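Local coordinates for transcriptional regulator, LacI family (PDB 3JY6), which probably binds regulatory DNA and controls transcription through an effector-sensing domain of the periplasmic binding protein type, as in other LacI-family regulators, at residues D106-A111 / R139-R144; Y123-V128 / Q181-F186; S131-S136 / V155-E160; S161-S166 / L193-P198. One frame throughout, in Å; residues are numbered along the deposited sequence.

Contact 1 (D106-A111 / R139-R144); sequences DNFEAA and RQERYR
N107 and A111, one turn apart on helix 107-119, press against R142 of helix 137-147, and this is the tight, buried part of the contact. The side-chain amide oxygen OD1 of N107 accepts two bonds from R142, a straight one from NE to OD1 (2.6 Å, 162°) and a more bent one from NH2 to OD1 (3.0 Å). R142 thus grips side-on, with OD1 in the guanidinium plane, and its extended chain runs past the CB of N107. A buried arginine needs such acceptors: its NH1 goes on to the carbonyl of L188, and F216 adds a cation-pi contact. One turn further on, A111 is small enough for its CB to come 3.1 Å from the backbone O of R142, so the short helix segments approach to 7.1 Å with a crossing angle of -36°.

The outer side is more open and is built from longer side chains. The guanidinium of R144 lies flat on one face of F108, CZ being 3.6 Å from the ring centroid with the planes 5° apart. R144 NH1 and the E141 carboxylate form a salt bridge at the guanidinium edge, while the backbone O of E141 lies at the edge of the F108 ring, near its plane. An exposed arginine can cover an aromatic face and still meet water. Two neighbouring helices packed at a shallow angle on a parallel sheet are typical of the alpha/beta subdomains of the periplasmic binding protein fold.

Contact 2 (Y123-V128 / Q181-F186); sequences YQHVVV and QKTVAF
V126 and F186 meet on one face of the sheet, V126 CG1 lying 3.9 Å from F186 CB, with V184 continuing the same apolar row. On the opposite face CG2 of V127 touches the methyl CG2 of T183 at 3.5 Å. Beta-branched residues suit these buried, extended strands. Hydrogen bonds of parallel pairing join strands 125-131 and 183-187, the two inner strands of the four-stranded parallel sheet: V184 N to H125 O, V127 N to V184 O (2.9 Å, 178°) and F186 N to V127 O.

Towards the strand starts, CG2 of V184 reaches CB of Y123 at 3.3 Å, and the Y123 ring turns one face to K182. There K182 CE lies 3.6 Å from the ring centroid, and NZ follows at 4.0 Å in a cation-pi contact while bonding the carbonyl of Q121. The bend of the lysine chain at chi3 (72°) lays CE over the ring. Nearby, H125 ND1 donates to T183 OG1 (2.8 Å), and that hydroxyl to Q181 O.

The other imidazole nitrogen, NE2, is hydrogen-bonded to D154 OD2. With a hydroxyl at ND1 and a carboxylate at NE2, the buried H125 is fixed in rotation and may be biased towards its protonated form.

Contact 3 (S131-S136 / V155-E160); sequences SELELS and VLEVSE
S131 pairs with V158 in a single parallel bridge at the C-terminal ends of strands 125-131 and 152-158, the edge where loops of an alpha/beta sheet gather and where ligands bind in the periplasmic binding protein fold. Beyond the bridge the chains part, E132 N keeping a weak bond to V158 O, and side chains take over the joining.

E157 reaches out with an extended chain and accepts the backbone N of L133 at OE2 (3.1 Å, 160°), on the anti side of the carboxylate. A glutamate fits here because it is long enough to reach the L133 amide beyond the end of the strand pairing. L133 begins a type I turn ending at S136, the N-cap of helix 137-147, and its CD1 rests 4.2 Å from CG2 of V155. Farther along the chain, S159 OG donates to E132 OE2 (3.0 Å), arriving from above the carboxylate plane.

E160 has its charge met by R139, K189 and R191. S131, small and hydroxylated, fits beside E160 and also accepts a bond from W192 NE1. S131 OG donates to E160 OE2 at 2.7 Å, coming from above the carboxylate plane, 35° out of it.

Contact 4 (S161-S166 / L193-P198); sequences SSYNHS and LLEFFP
Y163 and H165 share one carboxylate, that of E195, where the loop after strand 152-158 and the start of helix 165-177 meet helix 190-196. The phenol and the glutamate reach toward each other tip to tip, and Y163 OH donates at 2.9 Å to E195 OE1, which offers its syn lone pair, on the side of the other oxygen. H165 ND1 donates to E195 OE2 (3.1 Å, 157°) on the anti lone pair of that oxygen, away from OE1. The same OE2 also lies in the plane of the Y163 ring, at its edge near CE2. The chain of E195, with CG anti to its backbone N (chi1 -169°), extends from its helix toward the loop. Tyrosine suits its place because it brings a donor to the end of a long rigid arm; histidine, being shorter, can donate from the first turn of helix 165-177.

F196 supplies the apolar side of the group. Its ring is near parallel to the H165 imidazole, the planes 12° apart, but slid away so that the two barely overlap, with centroids separated by 4.9 Å. The closest atoms are H165 ND1 and F196 CE1, at 3.2 Å, and CZ of F196 also nears CE2 of Y163.

In the second shell W192 meets the Y163 ring edge-to-face, V168 packs against both Y163 and F196, and L172 lies on F196. R224 of the second subunit packs on H165 and E195, so the contact lies at the interface between the two subunits. With two donors to its oxygens, E195 probably remains ionised, and its negative charge would in turn favour a protonated H165.

In the fold
From the N terminus, contact 1 opens on helix 107-119 and closes on helix 137-147, enclosing the rest of helix 107-119, all of strand 125-131 and the loop after it. Contact 2 opens inside that loop and closes only at strand 183-187, so the two cross. Contact 3 also crosses contact 1 but is nested within contact 2, and it shares the four-stranded sheet with contact 2 through neighbouring strands. Contact 4 follows contacts 1 and 3 in series and crosses contact 2, tying the start of helix 165-177 to helix 190-196. Together they tie the strands, loops and flanking helices of the subdomain built on the four-stranded sheet, contacts 1 and 4 lying about 21 Å apart between centres.

Contact 1 (D106-A111 / R139-R144)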
# COMPACT_ATOMS: atom_id res chain seq x y z
N ASP A 106 -15.37 5.54 -15.29
CA ASP A 106 -16.63 5.19 -15.94
C ASP A 106 -17.00 3.83 -15.34
O ASP A 106 -16.94 2.81 -16.01
CB ASP A 106 -16.43 5.05 -17.45
CG ASP A 106 -15.36 4.03 -17.80
OD1 ASP A 106 -14.25 4.09 -17.22
OD2 ASP A 106 -15.62 3.15 -18.65
N ASN A 107 -17.38 3.84 -14.06
CA ASN A 107 -17.71 2.63 -13.32
C ASN A 107 -18.75 1.70 -13.93
O ASN A 107 -18.54 0.48 -13.96
CB ASN A 107 -18.12 3.00 -11.90
CG ASN A 107 -16.97 3.56 -11.10
OD1 ASN A 107 -16.06 2.82 -10.72
ND2 ASN A 107 -16.98 4.86 -10.86
N PHE A 108 -19.85 2.27 -14.41
CA PHE A 108 -20.93 1.50 -15.03
C PHE A 108 -20.45 0.90 -16.35
O PHE A 108 -20.51 -0.31 -16.55
CB PHE A 108 -22.15 2.39 -15.29
CG PHE A 108 -23.25 1.70 -16.06
CD1 PHE A 108 -24.04 0.73 -15.45
CD2 PHE A 108 -23.49 2.03 -17.39
CE1 PHE A 108 -25.06 0.08 -16.17
CE2 PHE A 108 -24.50 1.39 -18.12
CZ PHE A 108 -25.29 0.42 -17.50
N GLU A 109 -19.95 1.76 -17.25
CA GLU A 109 -19.47 1.32 -18.55
C GLU A 109 -18.33 0.32 -18.46
O GLU A 109 -18.31 -0.67 -19.21
CB GLU A 109 -19.02 2.52 -19.39
CG GLU A 109 -20.15 3.26 -20.06
CD GLU A 109 -21.05 2.33 -20.84
OE1 GLU A 109 -20.51 1.49 -21.60
OE2 GLU A 109 -22.29 2.43 -20.70
N ALA A 110 -17.38 0.56 -17.57
CA ALA A 110 -16.25 -0.35 -17.40
C ALA A 110 -16.69 -1.73 -16.93
O ALA A 110 -16.22 -2.75 -17.45
CB ALA A 110 -15.25 0.24 -16.42
N ALA A 111 -17.57 -1.78 -15.94
CA ALA A 111 -18.03 -3.06 -15.40
C ALA A 111 -18.80 -3.82 -16.48
O ALA A 111 -18.54 -5.00 -16.72
CB ALA A 111 -18.93 -2.84 -14.17
N ARG A 139 -19.67 1.55 -6.01
CA ARG A 139 -19.87 0.11 -5.96
C ARG A 139 -21.18 -0.16 -6.70
O ARG A 139 -21.25 -0.98 -7.61
CB ARG A 139 -19.98 -0.39 -4.52
CG ARG A 139 -18.80 -0.02 -3.63
CD ARG A 139 -19.07 -0.38 -2.17
NE ARG A 139 -18.04 0.16 -1.29
CZ ARG A 139 -18.10 0.18 0.03
NH1 ARG A 139 -19.16 -0.33 0.67
NH2 ARG A 139 -17.11 0.70 0.73
N GLN A 140 -22.22 0.56 -6.28
CA GLN A 140 -23.53 0.42 -6.87
C GLN A 140 -23.52 0.54 -8.39
O GLN A 140 -24.27 -0.15 -9.07
CB GLN A 140 -24.49 1.46 -6.28
CG GLN A 140 -24.98 1.09 -4.90
CD GLN A 140 -25.86 2.15 -4.30
OE1 GLN A 140 -26.82 2.61 -4.93
NE2 GLN A 140 -25.55 2.55 -3.08
N GLU A 141 -22.68 1.42 -8.91
CA GLU A 141 -22.59 1.61 -10.35
C GLU A 141 -21.90 0.43 -11.04
O GLU A 141 -22.30 0.03 -12.12
CB GLU A 141 -21.82 2.90 -10.66
CG GLU A 141 -22.64 4.19 -10.54
CD GLU A 141 -23.74 4.29 -11.59
OE1 GLU A 141 -24.91 4.00 -11.27
OE2 GLU A 141 -23.43 4.64 -12.76
N ARG A 142 -20.87 -0.11 -10.42
CA ARG A 142 -20.15 -1.24 -11.00
C ARG A 142 -21.05 -2.47 -10.98
O ARG A 142 -21.00 -3.32 -11.87
CB ARG A 142 -18.85 -1.49 -10.22
CG ARG A 142 -17.88 -0.30 -10.27
CD ARG A 142 -16.66 -0.51 -9.36
NE ARG A 142 -15.81 0.67 -9.35
CZ ARG A 142 -14.68 0.80 -8.64
NH1 ARG A 142 -14.24 -0.17 -7.86
NH2 ARG A 142 -13.99 1.93 -8.74
N TYR A 143 -21.88 -2.56 -9.95
CA TYR A 143 -22.80 -3.68 -9.83
C TYR A 143 -23.90 -3.49 -10.87
O TYR A 143 -24.36 -4.46 -11.49
CB TYR A 143 -23.41 -3.71 -8.43
CG TYR A 143 -24.46 -4.79 -8.24
CD1 TYR A 143 -24.17 -6.13 -8.48
CD2 TYR A 143 -25.74 -4.46 -7.81
CE1 TYR A 143 -25.14 -7.12 -8.29
CE2 TYR A 143 -26.71 -5.44 -7.61
CZ TYR A 143 -26.41 -6.76 -7.86
OH TYR A 143 -27.38 -7.72 -7.69
N ARG A 144 -24.29 -2.23 -11.07
CA ARG A 144 -25.32 -1.87 -12.03
C ARG A 144 -24.83 -2.19 -13.44
O ARG A 144 -25.61 -2.55 -14.32
CB ARG A 144 -25.63 -0.37 -11.91
CG ARG A 144 -26.72 0.14 -12.83
CD ARG A 144 -26.75 1.66 -12.83
NE ARG A 144 -27.02 2.16 -14.18
CZ ARG A 144 -26.37 3.16 -14.75
NH1 ARG A 144 -25.40 3.79 -14.09
NH2 ARG A 144 -26.67 3.52 -15.99

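Contact 2 (Y123-V128 / Q181-F186)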
# COMPACT_ATOMS: atom_id res chain seq x y z
N TYR A 123 -18.62 -17.49 -19.98
CA TYR A 123 -18.95 -17.29 -18.57
C TYR A 123 -20.27 -16.53 -18.45
O TYR A 123 -20.31 -15.30 -18.57
CB TYR A 123 -17.82 -16.51 -17.89
CG TYR A 123 -16.47 -17.19 -18.02
CD1 TYR A 123 -16.13 -18.25 -17.19
CD2 TYR A 123 -15.57 -16.82 -19.02
CE1 TYR A 123 -14.92 -18.91 -17.33
CE2 TYR A 123 -14.35 -17.47 -19.17
CZ TYR A 123 -14.03 -18.53 -18.33
OH TYR A 123 -12.84 -19.20 -18.47
N GLN A 124 -21.35 -17.26 -18.19
CA GLN A 124 -22.69 -16.66 -18.09
C GLN A 124 -23.10 -16.35 -16.65
O GLN A 124 -23.98 -15.52 -16.40
CB GLN A 124 -23.72 -17.61 -18.70
CG GLN A 124 -23.28 -18.24 -20.01
CD GLN A 124 -23.59 -17.38 -21.22
OE1 GLN A 124 -24.75 -17.27 -21.63
NE2 GLN A 124 -22.57 -16.76 -21.78
N HIS A 125 -22.47 -17.04 -15.71
CA HIS A 125 -22.79 -16.88 -14.30
C HIS A 125 -21.78 -16.00 -13.57
O HIS A 125 -20.62 -16.38 -13.41
CB HIS A 125 -22.85 -18.27 -13.66
CG HIS A 125 -23.02 -18.25 -12.17
ND1 HIS A 125 -22.31 -19.10 -11.35
CD2 HIS A 125 -23.81 -17.51 -11.37
CE1 HIS A 125 -22.65 -18.88 -10.10
NE2 HIS A 125 -23.56 -17.92 -10.08
N VAL A 126 -22.22 -14.82 -13.14
CA VAL A 126 -21.32 -13.91 -12.45
C VAL A 126 -21.55 -13.90 -10.94
O VAL A 126 -22.67 -13.76 -10.46
CB VAL A 126 -21.46 -12.48 -12.98
CG1 VAL A 126 -20.35 -11.60 -12.41
CG2 VAL A 126 -21.42 -12.48 -14.50
N VAL A 127 -20.46 -14.06 -10.21
CA VAL A 127 -20.49 -14.06 -8.75
C VAL A 127 -19.81 -12.77 -8.33
O VAL A 127 -18.59 -12.64 -8.41
CB VAL A 127 -19.74 -15.28 -8.17
CG1 VAL A 127 -19.68 -15.18 -6.65
CG2 VAL A 127 -20.46 -16.56 -8.57
N VAL A 128 -20.61 -11.81 -7.90
CA VAL A 128 -20.10 -10.51 -7.48
C VAL A 128 -19.66 -10.51 -6.01
O VAL A 128 -20.44 -10.86 -5.12
CB VAL A 128 -21.18 -9.43 -7.65
CG1 VAL A 128 -20.61 -8.07 -7.31
CG2 VAL A 128 -21.73 -9.45 -9.07
N GLN A 181 -23.01 -23.58 -15.08
CA GLN A 181 -22.71 -22.44 -15.93
C GLN A 181 -21.27 -22.00 -15.67
O GLN A 181 -20.83 -22.00 -14.52
CB GLN A 181 -23.69 -21.29 -15.64
CG GLN A 181 -24.95 -21.35 -16.50
CD GLN A 181 -26.04 -20.35 -16.12
OE1 GLN A 181 -25.76 -19.20 -15.75
NE2 GLN A 181 -27.30 -20.77 -16.23
N LYS A 182 -20.53 -21.67 -16.74
CA LYS A 182 -19.16 -21.19 -16.57
C LYS A 182 -19.35 -19.97 -15.70
O LYS A 182 -20.30 -19.20 -15.90
CB LYS A 182 -18.51 -20.80 -17.91
CG LYS A 182 -18.06 -21.98 -18.75
CD LYS A 182 -17.38 -21.54 -20.06
CE LYS A 182 -16.00 -20.93 -19.82
NZ LYS A 182 -15.28 -20.64 -21.11
N THR A 183 -18.44 -19.78 -14.75
CA THR A 183 -18.57 -18.68 -13.80
C THR A 183 -17.38 -17.74 -13.70
O THR A 183 -16.23 -18.16 -13.81
CB THR A 183 -18.82 -19.27 -12.40
OG1 THR A 183 -19.95 -20.14 -12.45
CG2 THR A 183 -19.09 -18.15 -11.38
N VAL A 184 -17.68 -16.46 -13.47
CA VAL A 184 -16.65 -15.43 -13.26
C VAL A 184 -16.85 -14.86 -11.86
O VAL A 184 -17.94 -14.36 -11.54
CB VAL A 184 -16.81 -14.19 -14.16
CG1 VAL A 184 -15.45 -13.66 -14.55
CG2 VAL A 184 -17.70 -14.46 -15.33
N ALA A 185 -15.82 -14.94 -11.03
CA ALA A 185 -15.90 -14.35 -9.70
C ALA A 185 -15.42 -12.92 -9.97
O ALA A 185 -14.28 -12.72 -10.40
CB ALA A 185 -14.95 -15.08 -8.75
N PHE A 186 -16.30 -11.94 -9.76
CA PHE A 186 -16.00 -10.53 -10.04
C PHE A 186 -15.91 -9.68 -8.76
O PHE A 186 -16.92 -9.40 -8.11
CB PHE A 186 -17.10 -10.00 -10.98
CG PHE A 186 -16.73 -8.76 -11.77
CD1 PHE A 186 -17.29 -8.58 -13.04
CD2 PHE A 186 -15.93 -7.76 -11.25
CE1 PHE A 186 -17.06 -7.42 -13.77
CE2 PHE A 186 -15.69 -6.60 -11.96
CZ PHE A 186 -16.25 -6.42 -13.23

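Contact 3 (S131-S136 / V155-E160)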
# COMPACT_ATOMS: atom_id res chain seq x y z
N SER A 131 -18.04 -4.89 -1.14
CA SER A 131 -18.28 -4.32 0.18
C SER A 131 -19.74 -3.90 0.02
O SER A 131 -20.22 -3.75 -1.10
CB SER A 131 -17.40 -3.09 0.43
OG SER A 131 -16.04 -3.46 0.50
N GLU A 132 -20.46 -3.71 1.13
CA GLU A 132 -21.87 -3.35 1.07
C GLU A 132 -22.24 -2.31 0.01
O GLU A 132 -21.70 -1.20 -0.01
CB GLU A 132 -22.34 -2.90 2.45
CG GLU A 132 -22.30 -4.04 3.47
CD GLU A 132 -22.73 -3.61 4.86
OE1 GLU A 132 -23.86 -3.09 5.00
OE2 GLU A 132 -21.93 -3.79 5.80
N LEU A 133 -23.18 -2.68 -0.86
CA LEU A 133 -23.64 -1.83 -1.96
C LEU A 133 -24.27 -0.49 -1.57
O LEU A 133 -23.94 0.53 -2.18
CB LEU A 133 -24.63 -2.62 -2.84
CG LEU A 133 -24.03 -3.70 -3.74
CD1 LEU A 133 -25.10 -4.69 -4.16
CD2 LEU A 133 -23.38 -3.06 -4.95
N GLU A 134 -25.16 -0.47 -0.59
CA GLU A 134 -25.79 0.79 -0.19
C GLU A 134 -24.76 1.83 0.25
O GLU A 134 -24.91 3.01 -0.03
CB GLU A 134 -26.81 0.57 0.94
CG GLU A 134 -27.50 1.85 1.38
CD GLU A 134 -28.72 1.60 2.26
OE1 GLU A 134 -29.83 1.38 1.71
OE2 GLU A 134 -28.58 1.62 3.51
N LEU A 135 -23.71 1.37 0.93
CA LEU A 135 -22.66 2.24 1.43
C LEU A 135 -21.86 3.06 0.41
O LEU A 135 -21.13 3.96 0.80
CB LEU A 135 -21.67 1.44 2.28
CG LEU A 135 -21.91 1.38 3.79
CD1 LEU A 135 -23.24 0.69 4.10
CD2 LEU A 135 -20.77 0.65 4.46
N SER A 136 -22.00 2.77 -0.88
CA SER A 136 -21.24 3.51 -1.88
C SER A 136 -21.86 3.52 -3.29
O SER A 136 -22.28 2.48 -3.80
CB SER A 136 -19.81 2.96 -1.94
OG SER A 136 -19.06 3.56 -2.98
N VAL A 155 -24.78 -12.13 -5.71
CA VAL A 155 -23.96 -11.13 -5.02
C VAL A 155 -23.58 -11.51 -3.60
O VAL A 155 -24.41 -12.02 -2.85
CB VAL A 155 -24.66 -9.76 -5.02
CG1 VAL A 155 -25.98 -9.86 -4.30
CG2 VAL A 155 -23.78 -8.71 -4.36
N LEU A 156 -22.33 -11.27 -3.24
CA LEU A 156 -21.84 -11.56 -1.90
C LEU A 156 -21.25 -10.32 -1.26
O LEU A 156 -20.09 -9.95 -1.50
CB LEU A 156 -20.78 -12.68 -1.93
CG LEU A 156 -20.01 -12.91 -0.62
CD1 LEU A 156 -20.95 -12.94 0.57
CD2 LEU A 156 -19.22 -14.20 -0.72
N GLU A 157 -22.08 -9.68 -0.45
CA GLU A 157 -21.69 -8.47 0.26
C GLU A 157 -20.88 -8.83 1.50
O GLU A 157 -21.21 -9.75 2.24
CB GLU A 157 -22.94 -7.69 0.64
CG GLU A 157 -23.66 -7.14 -0.57
CD GLU A 157 -24.93 -6.41 -0.22
OE1 GLU A 157 -26.00 -7.06 -0.15
OE2 GLU A 157 -24.86 -5.19 -0.00
N VAL A 158 -19.79 -8.08 1.69
CA VAL A 158 -18.89 -8.27 2.82
C VAL A 158 -18.95 -6.97 3.62
O VAL A 158 -19.01 -5.88 3.04
CB VAL A 158 -17.44 -8.49 2.35
CG1 VAL A 158 -16.53 -8.70 3.54
CG2 VAL A 158 -17.36 -9.69 1.42
N SER A 159 -18.96 -7.08 4.94
CA SER A 159 -19.01 -5.89 5.80
C SER A 159 -17.58 -5.56 6.21
O SER A 159 -16.98 -6.27 7.02
CB SER A 159 -19.86 -6.18 7.04
OG SER A 159 -21.18 -6.56 6.70
N GLU A 160 -17.04 -4.48 5.65
CA GLU A 160 -15.67 -4.09 5.97
C GLU A 160 -15.44 -3.90 7.47
O GLU A 160 -14.33 -4.06 7.96
CB GLU A 160 -15.28 -2.82 5.21
CG GLU A 160 -15.10 -3.02 3.71
CD GLU A 160 -14.52 -1.79 3.02
OE1 GLU A 160 -13.49 -1.27 3.49
OE2 GLU A 160 -15.10 -1.36 2.00

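Contact 4 (S161-S166 / L193-P198)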
# COMPACT_ATOMS: atom_id res chain seq x y z
N SER A 161 -16.52 -3.58 8.19
CA SER A 161 -16.46 -3.37 9.64
C SER A 161 -16.34 -4.66 10.44
O SER A 161 -15.55 -4.75 11.38
CB SER A 161 -17.72 -2.64 10.11
OG SER A 161 -18.89 -3.38 9.81
N SER A 162 -17.13 -5.67 10.07
CA SER A 162 -17.11 -6.93 10.79
C SER A 162 -17.46 -8.10 9.89
O SER A 162 -18.63 -8.36 9.62
CB SER A 162 -18.09 -6.89 11.96
OG SER A 162 -19.43 -6.85 11.48
N TYR A 163 -16.43 -8.79 9.43
CA TYR A 163 -16.61 -9.96 8.57
C TYR A 163 -15.60 -11.00 8.99
O TYR A 163 -14.55 -10.66 9.54
CB TYR A 163 -16.38 -9.59 7.09
CG TYR A 163 -14.94 -9.29 6.73
CD1 TYR A 163 -14.40 -8.01 6.90
CD2 TYR A 163 -14.10 -10.28 6.21
CE1 TYR A 163 -13.07 -7.73 6.57
CE2 TYR A 163 -12.77 -10.01 5.87
CZ TYR A 163 -12.26 -8.74 6.05
OH TYR A 163 -10.96 -8.47 5.70
N ASN A 164 -15.91 -12.27 8.75
CA ASN A 164 -14.98 -13.33 9.11
C ASN A 164 -14.38 -13.84 7.81
O ASN A 164 -15.08 -13.90 6.79
CB ASN A 164 -15.70 -14.47 9.82
CG ASN A 164 -14.75 -15.50 10.37
OD1 ASN A 164 -14.02 -15.23 11.33
ND2 ASN A 164 -14.74 -16.68 9.78
N HIS A 165 -13.10 -14.20 7.82
CA HIS A 165 -12.45 -14.69 6.61
C HIS A 165 -13.07 -15.96 6.05
O HIS A 165 -13.62 -15.95 4.94
CB HIS A 165 -10.96 -14.95 6.84
CG HIS A 165 -10.26 -15.50 5.63
ND1 HIS A 165 -10.08 -14.76 4.48
CD2 HIS A 165 -9.74 -16.72 5.38
CE1 HIS A 165 -9.47 -15.50 3.57
NE2 HIS A 165 -9.25 -16.70 4.10
N SER A 166 -12.97 -17.06 6.79
CA SER A 166 -13.50 -18.34 6.32
C SER A 166 -15.00 -18.30 6.08
O SER A 166 -15.54 -19.08 5.30
CB SER A 166 -13.16 -19.47 7.29
OG SER A 166 -13.87 -19.34 8.51
N LEU A 193 -10.29 -9.14 -3.95
CA LEU A 193 -9.62 -9.97 -4.95
C LEU A 193 -8.32 -10.49 -4.35
O LEU A 193 -7.97 -11.66 -4.51
CB LEU A 193 -9.37 -9.15 -6.23
CG LEU A 193 -8.90 -9.86 -7.50
CD1 LEU A 193 -9.35 -9.06 -8.72
CD2 LEU A 193 -7.38 -10.02 -7.49
N LEU A 194 -7.62 -9.63 -3.62
CA LEU A 194 -6.34 -9.98 -3.01
C LEU A 194 -6.48 -10.95 -1.85
O LEU A 194 -5.61 -11.78 -1.63
CB LEU A 194 -5.60 -8.73 -2.53
CG LEU A 194 -5.28 -7.62 -3.53
CD1 LEU A 194 -4.73 -6.41 -2.80
CD2 LEU A 194 -4.27 -8.12 -4.56
N GLU A 195 -7.56 -10.84 -1.10
CA GLU A 195 -7.75 -11.70 0.06
C GLU A 195 -8.33 -13.08 -0.22
O GLU A 195 -7.87 -14.07 0.35
CB GLU A 195 -8.64 -10.99 1.10
CG GLU A 195 -8.67 -11.69 2.45
CD GLU A 195 -9.57 -11.00 3.45
OE1 GLU A 195 -9.68 -9.75 3.40
OE2 GLU A 195 -10.15 -11.70 4.30
N PHE A 196 -9.31 -13.16 -1.12
CA PHE A 196 -9.98 -14.43 -1.40
C PHE A 196 -9.70 -15.21 -2.68
O PHE A 196 -10.03 -16.39 -2.74
CB PHE A 196 -11.50 -14.22 -1.29
CG PHE A 196 -11.94 -13.73 0.07
CD1 PHE A 196 -12.06 -14.62 1.14
CD2 PHE A 196 -12.20 -12.38 0.29
CE1 PHE A 196 -12.44 -14.17 2.41
CE2 PHE A 196 -12.58 -11.92 1.57
CZ PHE A 196 -12.70 -12.82 2.63
N PHE A 197 -9.09 -14.58 -3.68
CA PHE A 197 -8.83 -15.29 -4.94
C PHE A 197 -7.58 -16.18 -5.02
O PHE A 197 -7.59 -17.21 -5.69
CB PHE A 197 -8.81 -14.29 -6.11
CG PHE A 197 -10.17 -13.72 -6.48
CD1 PHE A 197 -11.29 -13.94 -5.68
CD2 PHE A 197 -10.31 -12.94 -7.62
CE1 PHE A 197 -12.54 -13.40 -6.01
CE2 PHE A 197 -11.55 -12.39 -7.97
CZ PHE A 197 -12.67 -12.62 -7.16
N PRO A 198 -6.47 -15.78 -4.35
CA PRO A 198 -5.26 -16.61 -4.41
C PRO A 198 -5.43 -18.09 -4.03
O PRO A 198 -4.90 -18.96 -4.72
CB PRO A 198 -4.30 -15.87 -3.49
CG PRO A 198 -4.62 -14.45 -3.78
CD PRO A 198 -6.16 -14.45 -3.78